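Local atomic coordinates of CBS domain-containing protein CBSX1, chloroplastic (Arabidopsis thaliana, PDB entry 4GQV), a protein that probably takes part in regulating the chloroplast thioredoxin system through a pair of CBS domains, modules that in many proteins sense adenosine nucleotides. Residues L17-P22 / G40-D45; W48-L53 / P134-D139. All coordinates share one frame; numbering follows the deposited sequence.

Interaction 1: residues L17-P22 / G40-D45; sequences LHVVKP and GFPVID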
loop_
_atom_site.group_PDB
_atom_site.type_symbol
_atom_site.label_atom_id
_atom_site.label_comp_id
_atom_site.label_asym_id
_atom_site.label_seq_id
_atom_site.Cartn_x
_atom_site.Cartn_y
_atom_site.Cartn_z
ATOM N N LEU A 17 4.844 14.522 -2.528
ATOM C CA LEU A 17 5.706 13.396 -2.158
ATOM C C LEU A 17 5.898 13.258 -0.652
ATOM O O LEU A 17 5.675 14.206 0.103
ATOM C CB LEU A 17 7.084 13.532 -2.816
ATOM C CG LEU A 17 7.324 12.833 -4.149
ATOM C CD1 LEU A 17 8.787 12.896 -4.512
ATOM C CD2 LEU A 17 6.847 11.397 -4.089
ATOM N N HIS A 18 6.306 12.063 -0.227
ATOM C CA HIS A 18 6.835 11.859 1.119
ATOM C C HIS A 18 8.188 11.171 1.004
ATOM O O HIS A 18 8.288 10.080 0.461
ATOM C CB HIS A 18 5.862 11.071 2.019
ATOM C CG HIS A 18 4.526 11.727 2.174
ATOM N ND1 HIS A 18 3.345 11.120 1.794
ATOM C CD2 HIS A 18 4.183 12.956 2.631
ATOM C CE1 HIS A 18 2.337 11.944 2.016
ATOM N NE2 HIS A 18 2.819 13.063 2.525
ATOM N N VAL A 19 9.218 11.837 1.512
ATOM C CA VAL A 19 10.587 11.387 1.400
ATOM C C VAL A 19 11.190 11.254 2.783
ATOM O O VAL A 19 10.623 11.729 3.763
ATOM C CB VAL A 19 11.432 12.408 0.611
ATOM C CG1 VAL A 19 10.989 12.456 -0.836
ATOM C CG2 VAL A 19 11.324 13.778 1.236
ATOM N N VAL A 20 12.341 10.604 2.873
ATOM C CA VAL A 20 13.095 10.635 4.116
ATOM C C VAL A 20 14.540 10.790 3.742
ATOM O O VAL A 20 14.880 10.692 2.575
ATOM C CB VAL A 20 12.919 9.344 5.009
ATOM C CG1 VAL A 20 11.526 9.254 5.623
ATOM C CG2 VAL A 20 13.290 8.064 4.267
ATOM N N LYS A 21 15.409 10.999 4.716
ATOM C CA LYS A 21 16.834 11.057 4.421
ATOM C C LYS A 21 17.459 9.890 5.110
ATOM O O LYS A 21 16.808 9.268 5.953
ATOM C CB LYS A 21 17.434 12.371 4.927
ATOM C CG LYS A 21 16.792 13.590 4.311
ATOM C CD LYS A 21 17.811 14.493 3.656
ATOM C CE LYS A 21 17.150 15.794 3.245
ATOM N NZ LYS A 21 16.398 16.393 4.381
ATOM N N PRO A 22 18.720 9.571 4.779
ATOM C CA PRO A 22 19.380 8.512 5.563
ATOM C C PRO A 22 19.569 8.904 7.048
ATOM O O PRO A 22 19.828 8.021 7.873
ATOM C CB PRO A 22 20.750 8.366 4.885
ATOM C CG PRO A 22 20.635 9.063 3.576
ATOM C CD PRO A 22 19.599 10.122 3.739
ATOM N N GLY A 40 6.271 2.841 2.576
ATOM C CA GLY A 40 7.649 3.090 2.204
ATOM C C GLY A 40 7.842 4.493 1.673
ATOM O O GLY A 40 6.877 5.214 1.452
ATOM N N PHE A 41 9.094 4.888 1.493
ATOM C CA PHE A 41 9.411 6.185 0.918
ATOM C C PHE A 41 10.654 6.013 0.080
ATOM O O PHE A 41 11.450 5.094 0.324
ATOM C CB PHE A 41 9.786 7.249 1.983
ATOM C CG PHE A 41 9.202 7.028 3.351
ATOM C CD1 PHE A 41 8.234 7.885 3.835
ATOM C CD2 PHE A 41 9.656 6.007 4.168
ATOM C CE1 PHE A 41 7.693 7.711 5.101
ATOM C CE2 PHE A 41 9.107 5.822 5.439
ATOM C CZ PHE A 41 8.139 6.688 5.899
ATOM N N PRO A 42 10.833 6.912 -0.886
ATOM C CA PRO A 42 12.146 7.253 -1.425
ATOM C C PRO A 42 12.987 7.972 -0.360
ATOM O O PRO A 42 12.483 8.634 0.573
ATOM C CB PRO A 42 11.810 8.207 -2.592
ATOM C CG PRO A 42 10.592 8.879 -2.143
ATOM C CD PRO A 42 9.792 7.823 -1.392
ATOM N N VAL A 43 14.285 7.805 -0.512
ATOM C CA VAL A 43 15.280 8.268 0.431
ATOM C C VAL A 43 16.247 9.148 -0.340
ATOM O O VAL A 43 16.932 8.657 -1.253
ATOM C CB VAL A 43 16.083 7.109 1.069
ATOM C CG1 VAL A 43 16.954 7.641 2.238
ATOM C CG2 VAL A 43 15.156 5.985 1.550
ATOM N N ILE A 44 16.293 10.429 0.039
ATOM C CA ILE A 44 17.112 11.434 -0.624
ATOM C C ILE A 44 18.268 11.921 0.242
ATOM O O ILE A 44 18.171 11.900 1.469
ATOM C CB ILE A 44 16.270 12.672 -1.045
ATOM C CG1 ILE A 44 15.547 13.262 0.162
ATOM C CG2 ILE A 44 15.263 12.316 -2.138
ATOM C CD1 ILE A 44 14.617 14.407 -0.193
ATOM N N ASP A 45 19.366 12.340 -0.391
ATOM C CA ASP A 45 20.419 13.025 0.342
ATOM C C ASP A 45 20.079 14.522 0.428
ATOM O O ASP A 45 18.942 14.899 0.144
ATOM C CB ASP A 45 21.837 12.712 -0.174
ATOM C CG ASP A 45 22.187 13.400 -1.498
ATOM O OD1 ASP A 45 23.302 13.121 -1.979
ATOM O OD2 ASP A 45 21.391 14.198 -2.053
#
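Val20 offers both of its backbone polar groups to strand 40-44: its N donates to Pro42 O (3.0 Å), and its O accepts from Ile44 N (2.9 Å, N-H...O angle 160°). Bonding one residue to the two neighbours of Val43 makes a single parallel-type beta bridge between Val20 and Val43. Both carbonyl oxygens are also approached by CA-H groups, Pro42 O by Val19 and Val20 O by Val43 (CA to O 3.3 Å). Ile44 O has a similar contact from Lys21 CA, while the Lys21 N-H turns to Thr24 OG1. Pro42 has no N-H to give, and its CD lies 3.3 Å from His18 O, which also sits at the edge of the Phe41 ring. Val20 CG1, anti to the carbonyl carbon (chi1 -70°), stands almost on the normal of that ring, 3.9 Å from its centroid, as a CH-pi contact. Val19 CG2 touches Ile44 CD1 at 3.6 Å. The other edge of strand 40-44 is hydrogen-bonded to strand 50-55 (Phe41 with Val54, Val43 with Val51 and Gly52), with helix 26-36 packed on Val20 and Phe41 through Leu32, and strand 142-145 on Pro42 and Ile44 through Leu142.

Interaction 2: residues W48-L53 / P134-D139; sequences WKLVGL and PVVDSD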
loop_
_atom_site.group_PDB
_atom_site.type_symbol
_atom_site.label_atom_id
_atom_site.label_comp_id
_atom_site.label_asym_id
_atom_site.label_seq_id
_atom_site.Cartn_x
_atom_site.Cartn_y
_atom_site.Cartn_z
ATOM N N TRP A 48 18.823 16.439 -2.620
ATOM C CA TRP A 48 17.609 15.837 -3.186
ATOM C C TRP A 48 17.902 14.771 -4.254
ATOM O O TRP A 48 17.057 14.465 -5.085
ATOM C CB TRP A 48 16.655 16.907 -3.731
ATOM C CG TRP A 48 15.511 17.200 -2.817
ATOM C CD1 TRP A 48 15.530 17.997 -1.709
ATOM C CD2 TRP A 48 14.174 16.692 -2.921
ATOM N NE1 TRP A 48 14.288 18.014 -1.117
ATOM C CE2 TRP A 48 13.436 17.230 -1.849
ATOM C CE3 TRP A 48 13.528 15.840 -3.823
ATOM C CZ2 TRP A 48 12.089 16.946 -1.651
ATOM C CZ3 TRP A 48 12.192 15.557 -3.627
ATOM C CH2 TRP A 48 11.485 16.105 -2.542
ATOM N N LYS A 49 19.109 14.221 -4.221
ATOM C CA LYS A 49 19.455 13.097 -5.059
ATOM C C LYS A 49 18.873 11.837 -4.454
ATOM O O LYS A 49 18.742 11.721 -3.227
ATOM C CB LYS A 49 20.972 12.942 -5.168
ATOM C CG LYS A 49 21.637 14.107 -5.854
ATOM C CD LYS A 49 22.901 13.690 -6.584
ATOM C CE LYS A 49 23.328 14.794 -7.543
ATOM N NZ LYS A 49 22.121 15.555 -7.973
ATOM N N LEU A 50 18.556 10.884 -5.326
ATOM C CA LEU A 50 17.971 9.634 -4.895
ATOM C C LEU A 50 19.080 8.669 -4.515
ATOM O O LEU A 50 19.911 8.292 -5.346
ATOM C CB LEU A 50 17.060 9.057 -5.988
ATOM C CG LEU A 50 16.365 7.742 -5.625
ATOM C CD1 LEU A 50 15.319 7.928 -4.502
ATOM C CD2 LEU A 50 15.754 7.121 -6.856
ATOM N N VAL A 51 19.099 8.271 -3.246
ATOM C CA VAL A 51 20.114 7.338 -2.778
ATOM C C VAL A 51 19.491 6.024 -2.297
ATOM O O VAL A 51 20.186 5.020 -2.105
ATOM C CB VAL A 51 21.025 7.949 -1.653
ATOM C CG1 VAL A 51 21.850 9.121 -2.180
ATOM C CG2 VAL A 51 20.198 8.371 -0.442
ATOM N N GLY A 52 18.184 6.004 -2.091
ATOM C CA GLY A 52 17.622 4.723 -1.742
ATOM C C GLY A 52 16.124 4.667 -1.612
ATOM O O GLY A 52 15.429 5.642 -1.873
ATOM N N LEU A 53 15.634 3.493 -1.238
ATOM C CA LEU A 53 14.220 3.271 -1.013
ATOM C C LEU A 53 14.102 2.537 0.303
ATOM O O LEU A 53 15.010 1.780 0.684
ATOM C CB LEU A 53 13.626 2.407 -2.119
ATOM C CG LEU A 53 13.288 3.135 -3.418
ATOM C CD1 LEU A 53 12.674 2.175 -4.416
ATOM C CD2 LEU A 53 12.322 4.259 -3.124
ATOM N N PRO A 134 10.705 5.342 -8.592
ATOM C CA PRO A 134 11.084 6.745 -8.465
ATOM C C PRO A 134 11.373 7.369 -9.834
ATOM O O PRO A 134 11.889 6.708 -10.738
ATOM C CB PRO A 134 12.348 6.697 -7.599
ATOM C CG PRO A 134 12.856 5.298 -7.703
ATOM C CD PRO A 134 11.681 4.420 -7.989
ATOM N N VAL A 135 11.021 8.640 -9.965
ATOM C CA VAL A 135 11.289 9.414 -11.155
ATOM C C VAL A 135 12.322 10.453 -10.811
ATOM O O VAL A 135 12.160 11.210 -9.852
ATOM C CB VAL A 135 10.048 10.150 -11.655
ATOM C CG1 VAL A 135 10.309 10.699 -13.083
ATOM C CG2 VAL A 135 8.805 9.227 -11.613
ATOM N N VAL A 136 13.406 10.474 -11.566
ATOM C CA VAL A 136 14.473 11.425 -11.306
ATOM C C VAL A 136 14.839 12.187 -12.598
ATOM O O VAL A 136 14.483 11.776 -13.702
ATOM C CB VAL A 136 15.732 10.720 -10.813
ATOM C CG1 VAL A 136 15.419 9.740 -9.692
ATOM C CG2 VAL A 136 16.397 10.002 -11.960
ATOM N N ASP A 137 15.566 13.281 -12.461
ATOM C CA ASP A 137 15.988 14.023 -13.626
ATOM C C ASP A 137 17.426 13.767 -14.051
ATOM O O ASP A 137 18.141 12.938 -13.477
ATOM C CB ASP A 137 15.749 15.530 -13.455
ATOM C CG ASP A 137 16.460 16.108 -12.247
ATOM O OD1 ASP A 137 17.582 15.661 -11.922
ATOM O OD2 ASP A 137 15.885 17.025 -11.625
ATOM N N SER A 138 17.806 14.517 -15.079
ATOM C CA SER A 138 19.138 14.572 -15.649
ATOM C C SER A 138 20.241 14.610 -14.607
ATOM O O SER A 138 21.279 13.968 -14.762
ATOM C CB SER A 138 19.221 15.821 -16.533
ATOM O OG SER A 138 17.980 16.541 -16.536
ATOM N N ASP A 139 20.026 15.369 -13.539
ATOM C CA ASP A 139 21.033 15.463 -12.486
ATOM C C ASP A 139 20.838 14.441 -11.379
ATOM O O ASP A 139 21.391 14.579 -10.290
ATOM C CB ASP A 139 21.104 16.871 -11.907
ATOM C CG ASP A 139 22.003 17.774 -12.712
ATOM O OD1 ASP A 139 23.238 17.689 -12.534
ATOM O OD2 ASP A 139 21.476 18.556 -13.531
#
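Leu50 pushes one methyl into the shallow hollow formed by Pro134 and Val136, whose side chains both project toward it from strand 134-136. With CG anti to the backbone N (chi1 -179°), the leucine reaches away from its own strand, and CD2 comes up to the CB-CG edge of the Pro134 ring, 3.5 Å from Pro134 CB and equally near Pro134 CG. The two side chains cross at about a right angle. Next to the proline, Val136 CG1 closes the hollow at 3.9 Å from Leu50 CD2 and also comes close to Leu50 CB. The fit is looser at Leu53, whose CD1 is 4.3 Å from Pro134 CD; between them the two leucines touch three carbons of the ring. On their own side, both leucines also pack on Pro42.

At the loop end the contact becomes polar. Lys49 reaches away from the apolar patch, extended up to a bend at chi4 (-28°), and places NZ 2.6 Å from Asp139 O, a short hydrogen bond that deserves caution because Asp139 is poorly ordered and both residues touch crystal neighbours. Asp137 OD1 accepts the N-H of Lys141, with a weaker bond from Asp139 N, tying the turn together.

Strands 50-53 and 134-136 run antiparallel (178°), but their axes stay 9.7 Å apart, so they meet through side chains and not as partners in one sheet. Such face-to-face packing of the sheets of two CBS domains is characteristic of the CBS pair, or Bateman module.

In the fold
Interaction 1 closes within the first CBS domain before interaction 2 opens, and their centres lie 10 Å apart. Strands 40-44 and 50-55, neighbours in one antiparallel sheet, connect them: Val43 N probably bonds to Gly52 O and Val43 O to Val51 N, with Val51 and Gly52 forming a classic beta bulge opposite Val43. Interaction 1 thus adds the 17-22 segment to the edge of this sheet, while interaction 2 presses the sheet against strand 134-136 of the second CBS domain. The PVID and PVVD sequences starting at Pro42 and Pro134 reflect the repeat. Together the contacts run from the inside of one domain to the interface that makes the pair a single unit.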